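Local coordinates for protein reducing-end xylose-releasing exo-oligoxylanase Rex8A (Paenibacillus barcinonensis, PDB 6SUD) that hydrolyses xylooligosaccharides from their reducing ends, releasing xylose as a family 8 glycoside hydrolase in the breakdown of xylan, at residues Y106-A111 with A157-H162; G75-V80 with E130-M135. The protein carries 1 engineered substitution. All blocks are in the same frame, centred on the assembly; numbering follows the deposited sequence.

How the contacts relate
The four segments alternate along the chain: 75-80 of contact 2, then 106-111 of contact 1, then 130-135 of contact 2 and finally 157-162 of contact 1. Their centres lie about 14 Å apart, contact 2 deep in the molecule and contact 1 farther from its centre. Helices 127-144 and 153-170 are consecutive; the first carries a segment of contact 2, the second a segment of contact 1. The two contacts also meet directly: F110 N is 2.7 Å from E130 OE2, a probable hydrogen bond from the loop to helix 127-144. Together they tie the loop before strand 113-114 and helix 153-170 to helix 69-81, which carries the inferred proton donor E70.

Contact 1 of 2, residues Y106-A111 with A157-H162; sequences YKDYFA and ARKILH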
ATOM      1  N   TYR A 106     -21.975   3.310   5.992  1.00 14.19           N
ATOM      2  CA  TYR A 106     -20.572   2.806   5.913  1.00 13.50           C
ATOM      3  C   TYR A 106     -20.435   1.395   6.511  1.00 13.43           C
ATOM      4  O   TYR A 106     -19.308   0.966   6.807  1.00 12.82           O
ATOM      5  CB  TYR A 106     -19.618   3.782   6.609  1.00 13.13           C
ATOM      6  CG  TYR A 106     -19.583   5.182   6.046  1.00 13.29           C
ATOM      7  CD1 TYR A 106     -19.479   5.408   4.684  1.00 13.09           C
ATOM      8  CD2 TYR A 106     -19.619   6.289   6.881  1.00 13.53           C
ATOM      9  CE1 TYR A 106     -19.442   6.693   4.164  1.00 13.56           C
ATOM     10  CE2 TYR A 106     -19.573   7.580   6.378  1.00 13.35           C
ATOM     11  CZ  TYR A 106     -19.487   7.785   5.014  1.00 13.90           C
ATOM     12  OH  TYR A 106     -19.444   9.051   4.512  1.00 15.39           O
ATOM     13  N   LYS A 107     -21.544   0.671   6.665  1.00 13.88           N
ATOM     14  CA  LYS A 107     -21.573  -0.688   7.264  1.00 14.45           C
ATOM     15  C   LYS A 107     -20.469  -1.556   6.648  1.00 13.92           C
ATOM     16  O   LYS A 107     -20.433  -1.664   5.410  1.00 13.01           O
ATOM     17  CB  LYS A 107     -22.938  -1.334   7.000  1.00 15.50           C
ATOM     18  CG  LYS A 107     -23.162  -2.677   7.682  1.00 17.37           C
ATOM     19  CD  LYS A 107     -24.592  -3.170   7.580  1.00 18.98           C
ATOM     20  CE  LYS A 107     -24.898  -3.840   6.258  1.00 20.83           C
ATOM     21  NZ  LYS A 107     -24.429  -5.247   6.235  1.00 23.09           N
ATOM     22  N   ASP A 108     -19.608  -2.148   7.488  1.00 13.44           N
ATOM     23  CA  ASP A 108     -18.550  -3.127   7.106  1.00 13.67           C
ATOM     24  C   ASP A 108     -17.298  -2.397   6.602  1.00 12.29           C
ATOM     25  O   ASP A 108     -16.250  -3.046   6.524  1.00 12.27           O
ATOM     26  CB  ASP A 108     -19.048  -4.156   6.085  1.00 15.56           C
ATOM     27  CG  ASP A 108     -20.246  -4.969   6.554  1.00 17.14           C
ATOM     28  OD1 ASP A 108     -20.449  -5.059   7.780  1.00 18.94           O
ATOM     29  OD2 ASP A 108     -20.962  -5.516   5.685  1.00 19.73           O
ATOM     30  N   TYR A 109     -17.397  -1.104   6.265  1.00 11.20           N
ATOM     31  CA  TYR A 109     -16.214  -0.220   6.060  1.00 10.71           C
ATOM     32  C   TYR A 109     -15.583   0.121   7.416  1.00 10.18           C
ATOM     33  O   TYR A 109     -16.192  -0.125   8.482  1.00 10.30           O
ATOM     34  CB  TYR A 109     -16.589   1.078   5.337  1.00 10.53           C
ATOM     35  CG  TYR A 109     -17.093   0.967   3.918  1.00 10.84           C
ATOM     36  CD1 TYR A 109     -16.840  -0.134   3.115  1.00 11.09           C
ATOM     37  CD2 TYR A 109     -17.771   2.031   3.349  1.00 10.90           C
ATOM     38  CE1 TYR A 109     -17.272  -0.180   1.799  1.00 11.04           C
ATOM     39  CE2 TYR A 109     -18.220   2.000   2.042  1.00 10.76           C
ATOM     40  CZ  TYR A 109     -17.957   0.892   1.258  1.00 10.72           C
ATOM     41  OH  TYR A 109     -18.389   0.864  -0.041  1.00 11.15           O
ATOM     42  N   PHE A 110     -14.378   0.695   7.372  1.00 10.00           N
ATOM     43  CA  PHE A 110     -13.584   1.112   8.559  1.00  9.87           C
ATOM     44  C   PHE A 110     -13.493   2.635   8.574  1.00 10.03           C
ATOM     45  O   PHE A 110     -13.246   3.224   7.509  1.00  9.84           O
ATOM     46  CB  PHE A 110     -12.187   0.495   8.518  1.00  9.83           C
ATOM     47  CG  PHE A 110     -12.207  -1.012   8.490  1.00  9.58           C
ATOM     48  CD1 PHE A 110     -12.453  -1.694   7.310  1.00  9.77           C
ATOM     49  CD2 PHE A 110     -12.036  -1.737   9.659  1.00  9.83           C
ATOM     50  CE1 PHE A 110     -12.499  -3.082   7.290  1.00  9.82           C
ATOM     51  CE2 PHE A 110     -12.072  -3.121   9.640  1.00  9.77           C
ATOM     52  CZ  PHE A 110     -12.299  -3.789   8.452  1.00  9.87           C
ATOM     53  N   ALA A 111     -13.761   3.242   9.723  1.00 10.13           N
ATOM     54  CA  ALA A 111     -13.569   4.691   9.959  1.00 10.72           C
ATOM     55  C   ALA A 111     -12.092   4.998   9.687  1.00 11.15           C
ATOM     56  O   ALA A 111     -11.244   4.213  10.130  1.00 10.89           O
ATOM     57  CB  ALA A 111     -13.980   5.038  11.371  1.00 10.99           C
ATOM     58  N   ALA A 157     -12.508 -11.050   5.084  1.00  9.13           N
ATOM     59  CA  ALA A 157     -12.045 -10.442   3.813  1.00  9.27           C
ATOM     60  C   ALA A 157     -13.219 -10.276   2.848  1.00  9.68           C
ATOM     61  O   ALA A 157     -13.345  -9.180   2.243  1.00  9.76           O
ATOM     62  CB  ALA A 157     -10.972 -11.283   3.171  1.00  9.29           C
ATOM     63  N   ARG A 158     -14.010 -11.338   2.683  1.00  9.98           N
ATOM     64  CA  ARG A 158     -15.127 -11.413   1.698  1.00 10.57           C
ATOM     65  C   ARG A 158     -16.216 -10.412   2.071  1.00 10.75           C
ATOM     66  O   ARG A 158     -16.805  -9.818   1.158  1.00 10.24           O
ATOM     67  CB  ARG A 158     -15.692 -12.830   1.626  1.00 10.79           C
ATOM     68  CG  ARG A 158     -14.805 -13.753   0.809  1.00 11.68           C
ATOM     69  CD  ARG A 158     -15.190 -15.211   0.907  1.00 12.49           C
ATOM     70  NE  ARG A 158     -14.476 -15.994  -0.091  1.00 13.47           N
ATOM     71  CZ  ARG A 158     -14.597 -17.304  -0.249  1.00 14.78           C
ATOM     72  NH1 ARG A 158     -15.414 -17.992   0.539  1.00 15.81           N
ATOM     73  NH2 ARG A 158     -13.900 -17.918  -1.189  1.00 15.38           N
ATOM     74  N   LYS A 159     -16.456 -10.253   3.368  1.00 10.76           N
ATOM     75  CA  LYS A 159     -17.395  -9.253   3.935  1.00 11.59           C
ATOM     76  C   LYS A 159     -16.966  -7.828   3.557  1.00 10.68           C
ATOM     77  O   LYS A 159     -17.830  -7.035   3.148  1.00 10.70           O
ATOM     78  CB  LYS A 159     -17.418  -9.419   5.451  1.00 12.26           C
ATOM     79  CG  LYS A 159     -18.324  -8.479   6.215  1.00 13.32           C
ATOM     80  CD  LYS A 159     -18.296  -8.792   7.695  1.00 13.98           C
ATOM     81  CE  LYS A 159     -18.898  -7.696   8.537  1.00 14.80           C
ATOM     82  NZ  LYS A 159     -19.204  -8.194   9.895  1.00 14.87           N
ATOM     83  N   ILE A 160     -15.684  -7.495   3.730  1.00  9.90           N
ATOM     84  CA  ILE A 160     -15.150  -6.152   3.350  1.00  9.56           C
ATOM     85  C   ILE A 160     -15.385  -5.944   1.848  1.00  9.30           C
ATOM     86  O   ILE A 160     -15.971  -4.903   1.468  1.00  9.03           O
ATOM     87  CB  ILE A 160     -13.663  -6.011   3.735  1.00  9.87           C
ATOM     88  CG1 ILE A 160     -13.467  -6.165   5.243  1.00 10.04           C
ATOM     89  CG2 ILE A 160     -13.109  -4.688   3.211  1.00  9.93           C
ATOM     90  CD1 ILE A 160     -12.016  -6.125   5.697  1.00  9.91           C
ATOM     91  N   LEU A 161     -14.959  -6.890   1.007  1.00  8.91           N
ATOM     92  CA  LEU A 161     -14.984  -6.714  -0.470  1.00  9.14           C
ATOM     93  C   LEU A 161     -16.436  -6.760  -0.972  1.00  9.37           C
ATOM     94  O   LEU A 161     -16.722  -6.101  -1.984  1.00  9.05           O
ATOM     95  CB  LEU A 161     -14.126  -7.785  -1.147  1.00  8.94           C
ATOM     96  CG  LEU A 161     -12.616  -7.669  -0.941  1.00  8.75           C
ATOM     97  CD1 LEU A 161     -11.888  -8.652  -1.843  1.00  8.75           C
ATOM     98  CD2 LEU A 161     -12.126  -6.252  -1.201  1.00  8.70           C
ATOM     99  N   HIS A 162     -17.327  -7.486  -0.294  1.00  9.89           N
ATOM    100  CA  HIS A 162     -18.787  -7.428  -0.595  1.00 10.02           C
ATOM    101  C   HIS A 162     -19.287  -5.982  -0.464  1.00 10.16           C
ATOM    102  O   HIS A 162     -19.917  -5.480  -1.420  1.00 10.18           O
ATOM    103  CB  HIS A 162     -19.610  -8.347   0.308  1.00 10.65           C
ATOM    104  CG  HIS A 162     -21.068  -8.178   0.051  1.00 11.37           C
ATOM    105  ND1 HIS A 162     -21.662  -8.691  -1.074  1.00 11.76           N
ATOM    106  CD2 HIS A 162     -22.033  -7.509   0.724  1.00 11.87           C
ATOM    107  CE1 HIS A 162     -22.939  -8.371  -1.078  1.00 11.98           C
ATOM    108  NE2 HIS A 162     -23.191  -7.637   0.010  1.00 12.12           N
TER
HETATM  109  O   HOH W   1     -20.438  -6.984   3.641  1.00  9.37           O
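D108 OD2 and the backbone O of K159 share one water, which donates to both, at 2.6 Å from D108 OD2 and 2.7 Å from K159 O. The same carboxylate oxygen also takes a salt bridge from its chain neighbour, K107 NZ, at 3.5 Å, so loop 106-111 itself supplies part of the grip. K159 approaches the other oxygen with its flank: its extended side chain crosses the aspartate at about a right angle and brings CE to 3.2 Å from D108 OD1, while NZ overshoots and makes a long salt bridge of 4.0 Å to D108 OD1. With chi1 at 180° the K159 stem points straight away from its own amide nitrogen and runs past the carboxylate.

The backbone presents the acid to the helix. Y106 to Y109 form a type II turn closed by Y109 N to Y106 O, with D108 at its third position, where phi is positive (83°). Beyond the turn, F110 meets I160 by apolar contact. The tip of the isoleucine, CD1, sits at the edge of the ring near its plane, 3.5 Å from F110 CE1, and the two side chains cross at about a right angle. Q100 NE2, just after helix 85-99, bonds to D108 O, and Q167 NE2 of helix 153-170 to K107 O.

Polar and apolar halves thus join the loop between helix 85-99 and strand 113-114 to helix 153-170 of the barrel, with the F110 side chain about 10 Å from that of the inferred proton donor E70. K107, the water and, more distantly, K159 would favour the charged form of the buried D108 carboxylate.

Contact 2 of 2, residues G75-V80 with E130-M135; sequences GMMMAV and EEFFAM
Two phenylalanine rings, F132 and F133, meet the methionines of segment 75-80 with their edges, between two helices of the (alpha/alpha)6 barrel of family 8 glycoside hydrolases. M76 SD sits beside F133, 4.7 Å from the ring centroid and 85° off the normal, which is the edge-on form of a Met-aromatic contact. The sulfur lies 3.5 Å from F133 CD1, with CE1 almost as close, and a bend at chi3 turns the M76 methyl back to the CD1 side. The M76 side chain runs across that of F133 at about a right angle. The ring of F110, from the loop 106-111, comes against F133 from another quarter, with the planes at about 35°. F132 has M77 CB at its edge, near the ring plane, and makes edge-to-face pairs with Y74 and F202.

The short segments run in the same direction, inclined by 24° with their axes 9.1 Å apart, an arrangement consistent with neighbouring inner helices of the barrel. The closest contacts between the two segments are made by side chains: M76 with F133, and M77 with F132 and M135.

M77 takes a different course from M76. Its stem heads off on the side opposite its backbone N, and bends at chi2 and chi3 then fold the chain across to helix 127-144.

All five touching side chains are buried. Beyond them F202 of helix 200-209 packs on both M77 and M135, F368 of helix 359-373 touches M77, and a bound glycerol lies about 3 Å from the F132 side chain. At the end of the folded M77 chain, the methyl CE rests on the stem of M135, 3.6 Å from CG and 3.8 Å from CB.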
ATOM      1  N   GLY A  75       0.146  -2.554   8.771  1.00  7.74           N
ATOM      2  CA  GLY A  75       0.714  -3.404   9.836  1.00  7.76           C
ATOM      3  C   GLY A  75       0.276  -4.853   9.688  1.00  7.88           C
ATOM      4  O   GLY A  75       1.095  -5.753   9.880  1.00  7.44           O
ATOM      5  N   MET A  76      -0.980  -5.089   9.329  1.00  7.58           N
ATOM      6  CA  MET A  76      -1.457  -6.473   9.103  1.00  7.84           C
ATOM      7  C   MET A  76      -0.718  -7.107   7.910  1.00  7.37           C
ATOM      8  O   MET A  76      -0.341  -8.298   8.010  1.00  7.42           O
ATOM      9  CB  MET A  76      -2.968  -6.473   8.893  1.00  7.84           C
ATOM     10  CG  MET A  76      -3.733  -6.370  10.195  1.00  8.22           C
ATOM     11  SD  MET A  76      -5.466  -5.944   9.932  1.00  8.46           S
ATOM     12  CE  MET A  76      -5.997  -7.426   9.078  1.00  8.51           C
ATOM     13  N   MET A  77      -0.480  -6.365   6.828  1.00  7.46           N
ATOM     14  CA  MET A  77       0.238  -6.913   5.653  1.00  7.81           C
ATOM     15  C   MET A  77       1.678  -7.234   6.053  1.00  8.03           C
ATOM     16  O   MET A  77       2.171  -8.300   5.678  1.00  8.31           O
ATOM     17  CB  MET A  77       0.259  -5.960   4.453  1.00  7.71           C
ATOM     18  CG  MET A  77       0.927  -6.581   3.229  1.00  7.93           C
ATOM     19  SD  MET A  77       0.116  -8.120   2.649  1.00  7.89           S
ATOM     20  CE  MET A  77      -1.315  -7.430   1.833  1.00  8.02           C
ATOM     21  N   MET A  78       2.336  -6.338   6.786  1.00  8.49           N
ATOM     22  CA  MET A  78       3.733  -6.602   7.217  1.00  8.71           C
ATOM     23  C   MET A  78       3.737  -7.869   8.080  1.00  8.49           C
ATOM     24  O   MET A  78       4.593  -8.742   7.839  1.00  8.36           O
ATOM     25  CB  MET A  78       4.303  -5.438   8.020  1.00  9.66           C
ATOM     26  CG  MET A  78       4.290  -4.106   7.286  1.00 10.18           C
ATOM     27  SD  MET A  78       4.814  -2.793   8.425  1.00 12.07           S
ATOM     28  CE  MET A  78       4.537  -1.329   7.433  1.00 11.20           C
ATOM     29  N   ALA A  79       2.776  -7.981   9.003  1.00  8.30           N
ATOM     30  CA  ALA A  79       2.705  -9.099   9.988  1.00  8.20           C
ATOM     31  C   ALA A  79       2.584 -10.421   9.231  1.00  8.20           C
ATOM     32  O   ALA A  79       3.305 -11.374   9.602  1.00  8.35           O
ATOM     33  CB  ALA A  79       1.611  -8.951  11.016  1.00  7.91           C
ATOM     34  N   VAL A  80       1.704 -10.486   8.235  1.00  8.11           N
ATOM     35  CA  VAL A  80       1.412 -11.784   7.566  1.00  8.07           C
ATOM     36  C   VAL A  80       2.591 -12.125   6.648  1.00  8.68           C
ATOM     37  O   VAL A  80       3.010 -13.289   6.670  1.00  9.23           O
ATOM     38  CB  VAL A  80       0.024 -11.842   6.892  1.00  7.68           C
ATOM     39  CG1 VAL A  80      -0.152 -10.893   5.713  1.00  7.45           C
ATOM     40  CG2 VAL A  80      -0.285 -13.269   6.500  1.00  7.56           C
ATOM     41  N   GLU A 130      -9.349  -0.517   3.192  1.00  8.36           N
ATOM     42  CA  GLU A 130     -10.205  -1.704   2.915  1.00  8.14           C
ATOM     43  C   GLU A 130      -9.468  -2.713   2.020  1.00  7.53           C
ATOM     44  O   GLU A 130      -9.451  -3.902   2.355  1.00  6.96           O
ATOM     45  CB  GLU A 130     -11.540  -1.270   2.292  1.00  8.79           C
ATOM     46  CG  GLU A 130     -12.611  -0.875   3.310  1.00  9.32           C
ATOM     47  CD  GLU A 130     -12.395   0.401   4.112  1.00 10.04           C
ATOM     48  OE1 GLU A 130     -11.352   1.043   3.947  1.00 12.39           O
ATOM     49  OE2 GLU A 130     -13.285   0.779   4.874  1.00 10.06           O
ATOM     50  N   GLU A 131      -8.849  -2.284   0.930  1.00  6.90           N
ATOM     51  CA  GLU A 131      -8.232  -3.250  -0.019  1.00  7.07           C
ATOM     52  C   GLU A 131      -6.999  -3.921   0.607  1.00  6.94           C
ATOM     53  O   GLU A 131      -6.787  -5.103   0.349  1.00  6.84           O
ATOM     54  CB  GLU A 131      -7.928  -2.576  -1.349  1.00  7.36           C
ATOM     55  CG  GLU A 131      -6.914  -1.471  -1.250  1.00  7.41           C
ATOM     56  CD  GLU A 131      -6.745  -0.755  -2.567  1.00  7.84           C
ATOM     57  OE1 GLU A 131      -7.173  -1.316  -3.593  1.00  8.02           O
ATOM     58  OE2 GLU A 131      -6.227   0.373  -2.550  1.00  7.82           O
ATOM     59  N   PHE A 132      -6.226  -3.239   1.455  1.00  6.86           N
ATOM     60  CA  PHE A 132      -5.107  -3.911   2.169  1.00  7.15           C
ATOM     61  C   PHE A 132      -5.639  -4.836   3.259  1.00  6.81           C
ATOM     62  O   PHE A 132      -5.040  -5.898   3.449  1.00  6.88           O
ATOM     63  CB  PHE A 132      -4.117  -2.933   2.795  1.00  7.58           C
ATOM     64  CG  PHE A 132      -2.923  -2.628   1.928  1.00  8.01           C
ATOM     65  CD1 PHE A 132      -3.026  -1.713   0.895  1.00  8.17           C
ATOM     66  CD2 PHE A 132      -1.679  -3.192   2.187  1.00  8.52           C
ATOM     67  CE1 PHE A 132      -1.930  -1.412   0.099  1.00  8.49           C
ATOM     68  CE2 PHE A 132      -0.579  -2.877   1.400  1.00  8.83           C
ATOM     69  CZ  PHE A 132      -0.708  -1.978   0.359  1.00  8.55           C
ATOM     70  N   PHE A 133      -6.668  -4.428   4.003  1.00  6.49           N
ATOM     71  CA  PHE A 133      -7.256  -5.297   5.052  1.00  6.67           C
ATOM     72  C   PHE A 133      -7.634  -6.619   4.385  1.00  6.87           C
ATOM     73  O   PHE A 133      -7.221  -7.696   4.839  1.00  6.57           O
ATOM     74  CB  PHE A 133      -8.486  -4.667   5.708  1.00  6.55           C
ATOM     75  CG  PHE A 133      -8.262  -3.655   6.807  1.00  6.46           C
ATOM     76  CD1 PHE A 133      -7.429  -3.918   7.881  1.00  6.45           C
ATOM     77  CD2 PHE A 133      -8.985  -2.473   6.823  1.00  6.35           C
ATOM     78  CE1 PHE A 133      -7.295  -2.997   8.907  1.00  6.18           C
ATOM     79  CE2 PHE A 133      -8.843  -1.543   7.852  1.00  6.20           C
ATOM     80  CZ  PHE A 133      -8.003  -1.822   8.901  1.00  6.14           C
ATOM     81  N   ALA A 134      -8.391  -6.528   3.284  1.00  7.18           N
ATOM     82  CA  ALA A 134      -8.929  -7.694   2.566  1.00  7.28           C
ATOM     83  C   ALA A 134      -7.767  -8.583   2.099  1.00  7.21           C
ATOM     84  O   ALA A 134      -7.809  -9.800   2.342  1.00  7.29           O
ATOM     85  CB  ALA A 134      -9.781  -7.229   1.415  1.00  7.49           C
ATOM     86  N   MET A 135      -6.750  -8.002   1.466  1.00  7.00           N
ATOM     87  CA  MET A 135      -5.606  -8.792   0.946  1.00  7.47           C
ATOM     88  C   MET A 135      -4.853  -9.442   2.111  1.00  7.40           C
ATOM     89  O   MET A 135      -4.519 -10.631   2.019  1.00  8.28           O
ATOM     90  CB  MET A 135      -4.649  -7.933   0.120  1.00  8.01           C
ATOM     91  CG  MET A 135      -3.597  -8.742  -0.625  1.00  8.42           C
ATOM     92  SD  MET A 135      -4.284  -9.594  -2.075  1.00  9.13           S
ATOM     93  CE  MET A 135      -4.664 -11.223  -1.438  1.00  8.83           C
TER